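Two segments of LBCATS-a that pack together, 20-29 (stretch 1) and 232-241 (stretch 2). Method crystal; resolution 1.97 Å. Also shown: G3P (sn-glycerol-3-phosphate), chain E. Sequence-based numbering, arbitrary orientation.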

# COMPACT_ATOMS: atom_id res chain seq x y z
N ILE A 20 -16.27 46.35 26.58
CA ILE A 20 -16.89 45.86 25.35
C ILE A 20 -17.05 44.35 25.47
O ILE A 20 -16.11 43.62 25.15
CB ILE A 20 -16.04 46.23 24.12
CG1 ILE A 20 -15.77 47.74 24.08
CG2 ILE A 20 -16.69 45.70 22.85
CD1 ILE A 20 -14.54 48.13 23.27
N PRO A 21 -18.19 43.85 25.95
CA PRO A 21 -18.36 42.39 26.00
C PRO A 21 -18.63 41.81 24.62
O PRO A 21 -19.26 42.44 23.77
CB PRO A 21 -19.57 42.21 26.94
CG PRO A 21 -20.30 43.50 26.90
CD PRO A 21 -19.26 44.57 26.66
N PHE A 22 -18.13 40.59 24.41
CA PHE A 22 -18.49 39.79 23.24
C PHE A 22 -19.29 38.57 23.67
O PHE A 22 -18.84 37.82 24.55
CB PHE A 22 -17.24 39.33 22.48
CG PHE A 22 -17.50 38.21 21.50
CD1 PHE A 22 -17.69 38.49 20.16
CD2 PHE A 22 -17.57 36.89 21.93
CE1 PHE A 22 -17.94 37.47 19.26
CE2 PHE A 22 -17.83 35.88 21.05
CZ PHE A 22 -18.01 36.16 19.71
N ILE A 23 -20.46 38.34 23.05
CA ILE A 23 -21.12 37.04 23.13
C ILE A 23 -21.44 36.55 21.73
O ILE A 23 -21.59 37.32 20.79
CB ILE A 23 -22.42 37.06 23.97
CG1 ILE A 23 -23.40 38.08 23.38
CG2 ILE A 23 -22.11 37.30 25.44
CD1 ILE A 23 -24.75 38.05 24.06
N THR A 24 -21.56 35.23 21.60
CA THR A 24 -22.01 34.62 20.35
C THR A 24 -23.53 34.72 20.26
O THR A 24 -24.23 34.28 21.17
CB THR A 24 -21.56 33.16 20.27
OG1 THR A 24 -20.13 33.09 20.19
CG2 THR A 24 -22.18 32.47 19.03
N ALA A 25 -24.03 35.25 19.16
CA ALA A 25 -25.48 35.34 18.99
C ALA A 25 -26.08 33.95 18.76
O ALA A 25 -25.59 33.18 17.92
CB ALA A 25 -25.84 36.26 17.83
N GLY A 26 -27.17 33.65 19.48
CA GLY A 26 -27.83 32.36 19.37
C GLY A 26 -27.27 31.27 20.26
O GLY A 26 -27.66 30.11 20.11
N ASP A 27 -26.37 31.61 21.17
CA ASP A 27 -25.85 30.63 22.12
C ASP A 27 -26.29 31.00 23.53
O ASP A 27 -25.84 32.01 24.07
CB ASP A 27 -24.33 30.58 22.06
CG ASP A 27 -23.73 29.88 23.26
OD1 ASP A 27 -24.23 28.79 23.61
OD2 ASP A 27 -22.76 30.43 23.85
N PRO A 28 -27.16 30.18 24.16
CA PRO A 28 -27.73 28.91 23.69
C PRO A 28 -28.91 29.07 22.71
O PRO A 28 -29.25 28.10 22.03
CB PRO A 28 -28.21 28.27 24.99
CG PRO A 28 -28.62 29.42 25.81
CD PRO A 28 -27.61 30.50 25.52
N ASP A 29 -29.53 30.25 22.66
CA ASP A 29 -30.54 30.53 21.65
C ASP A 29 -30.74 32.03 21.61
O ASP A 29 -30.24 32.75 22.48
CB ASP A 29 -31.86 29.79 21.93
CG ASP A 29 -32.46 30.15 23.28
OD1 ASP A 29 -32.36 31.32 23.69
OD2 ASP A 29 -33.03 29.26 23.94
N VAL A 232 -13.81 41.68 26.15
CA VAL A 232 -13.85 40.40 26.84
C VAL A 232 -14.90 39.52 26.17
O VAL A 232 -16.08 39.87 26.15
CB VAL A 232 -14.21 40.55 28.32
CG1 VAL A 232 -14.29 39.16 28.95
CG2 VAL A 232 -13.23 41.46 29.04
N GLY A 233 -14.48 38.34 25.71
CA GLY A 233 -15.41 37.43 25.08
C GLY A 233 -15.39 36.06 25.71
O GLY A 233 -16.35 35.68 26.40
N SER A 234 -14.30 35.33 25.50
CA SER A 234 -14.26 33.94 25.95
C SER A 234 -14.69 33.81 27.41
O SER A 234 -15.46 32.90 27.76
CB SER A 234 -12.87 33.36 25.74
OG SER A 234 -12.71 32.97 24.38
N ALA A 235 -14.22 34.71 28.27
CA ALA A 235 -14.53 34.55 29.69
C ALA A 235 -16.03 34.67 29.95
O ALA A 235 -16.55 34.03 30.87
CB ALA A 235 -13.76 35.57 30.52
N ILE A 236 -16.74 35.50 29.17
CA ILE A 236 -18.18 35.63 29.36
C ILE A 236 -18.91 34.44 28.76
O ILE A 236 -19.88 33.93 29.33
CB ILE A 236 -18.68 36.94 28.72
CG1 ILE A 236 -18.06 38.15 29.41
CG2 ILE A 236 -20.23 36.98 28.74
CD1 ILE A 236 -18.36 39.47 28.71
N VAL A 237 -18.44 33.99 27.59
CA VAL A 237 -19.02 32.83 26.95
C VAL A 237 -18.87 31.59 27.83
O VAL A 237 -19.74 30.71 27.81
CB VAL A 237 -18.37 32.62 25.57
CG1 VAL A 237 -18.76 31.27 25.03
CG2 VAL A 237 -18.79 33.72 24.63
N LYS A 238 -17.78 31.49 28.58
CA LYS A 238 -17.64 30.38 29.52
C LYS A 238 -18.81 30.35 30.50
O LYS A 238 -19.38 29.29 30.79
CB LYS A 238 -16.33 30.48 30.30
CG LYS A 238 -15.08 30.69 29.47
CD LYS A 238 -13.87 30.05 30.15
CE LYS A 238 -12.58 30.79 29.83
NZ LYS A 238 -12.49 32.08 30.59
N ARG A 239 -19.17 31.51 31.02
CA ARG A 239 -20.24 31.51 32.01
C ARG A 239 -21.57 31.13 31.38
O ARG A 239 -22.41 30.50 32.03
CB ARG A 239 -20.31 32.87 32.69
CG ARG A 239 -19.41 32.93 33.89
CD ARG A 239 -18.40 34.05 33.80
NE ARG A 239 -17.52 34.01 34.97
CZ ARG A 239 -16.20 33.87 34.90
NH1 ARG A 239 -15.60 33.79 33.72
NH2 ARG A 239 -15.49 33.83 36.02
N ILE A 240 -21.77 31.48 30.11
CA ILE A 240 -22.95 31.02 29.41
C ILE A 240 -22.92 29.51 29.23
O ILE A 240 -23.92 28.82 29.46
CB ILE A 240 -23.09 31.75 28.06
CG1 ILE A 240 -23.33 33.24 28.33
CG2 ILE A 240 -24.21 31.12 27.24
CD1 ILE A 240 -23.03 34.13 27.15
N GLU A 241 -21.77 28.97 28.85
CA GLU A 241 -21.67 27.55 28.56
C GLU A 241 -21.84 26.71 29.82
O GLU A 241 -22.48 25.65 29.79
CB GLU A 241 -20.33 27.25 27.89
CG GLU A 241 -19.85 25.83 28.07
CD GLU A 241 -18.56 25.56 27.32
OE1 GLU A 241 -18.47 24.49 26.67
OE2 GLU A 241 -17.64 26.41 27.38
O1 G3P E . -13.82 40.26 20.41
C1 G3P E . -13.44 38.92 20.26
C2 G3P E . -13.42 38.21 21.61
O2 G3P E . -13.42 36.84 21.35
C3 G3P E . -12.20 38.63 22.46
O1P G3P E . -11.26 37.59 22.61
O4P G3P E . -12.49 35.60 23.64
O2P G3P E . -10.05 35.86 24.17
O3P G3P E . -11.65 37.42 25.15
P G3P E . -11.36 36.59 23.92

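The contact changes character at G233, where a short parallel β pairing gives way to a helix, and the residue at the switch serves both the strand and the bound sn-glycerol-3-phosphate. G233 occupies the N-cap position of helix 234-241, and its CA comes within 3.5 Å of F22 O in a CA-H...O contact. A β-carbon here would lie 3.0 Å from F22 CD2 and 2.7 Å from C2 of the ligand, so the absence of a side chain lets backbone, ring and ligand share this space. The start of the helix also holds the phosphate: G233 N donates to O3P at 3.0 Å, and S234 contributes both N and OG to O4P, at 2.6 and 2.7 Å. Backbone amides left free at a helix N-terminus are well suited to such an anion. The F22 ring, with chi1 in the t well, lies beside the same site and has the ligand O2 over one face.

Just before this switch, V232 bridges P21 in parallel register, with their CA atoms 5.0 Å apart. Two hydrogen bonds flank P21, which as a proline has no amide hydrogen to give: V232 N donates to I20 O at 3.2 Å, and F22 N donates to V232 O at 2.8 Å. The same V232 O also receives a CA-H...O contact from P21 CA at 3.4 Å. The pairing goes no further as a conventional ladder; F22 O is buried by the contact without a hydrogen-bonding partner, and the contact from G233 CA is at most a modest substitute.

Beyond G233 the helix runs across the strand at 45°, with a closest axial approach of 7.3 Å, and side chains take over from backbone. I236, V237 and I240 point toward stretch 1, their i, i+1, i+4 spacing placing them along one side of the helix. I236 CD1 packs against P21 CB at 3.5 Å, while its CG2 meets I23 CG2 at 3.8 Å. V237 CG2 approaches the edge of the F22 ring, 4.3 Å from CE2. The p rotamer of I23 also brings its CG2 to 3.7 Å from I240 CD1.

I240 has the largest area covered by the opposing stretch and extends the apolar packing past the strand. Its CG2 lies 3.9 Å from P28 CD, beside the cis peptide bond joining D27 to P28. The same methyl is 3.8 Å from D27 OD2, a van der Waals contact; the carboxylate finds its hydrogen bonds elsewhere in the structure.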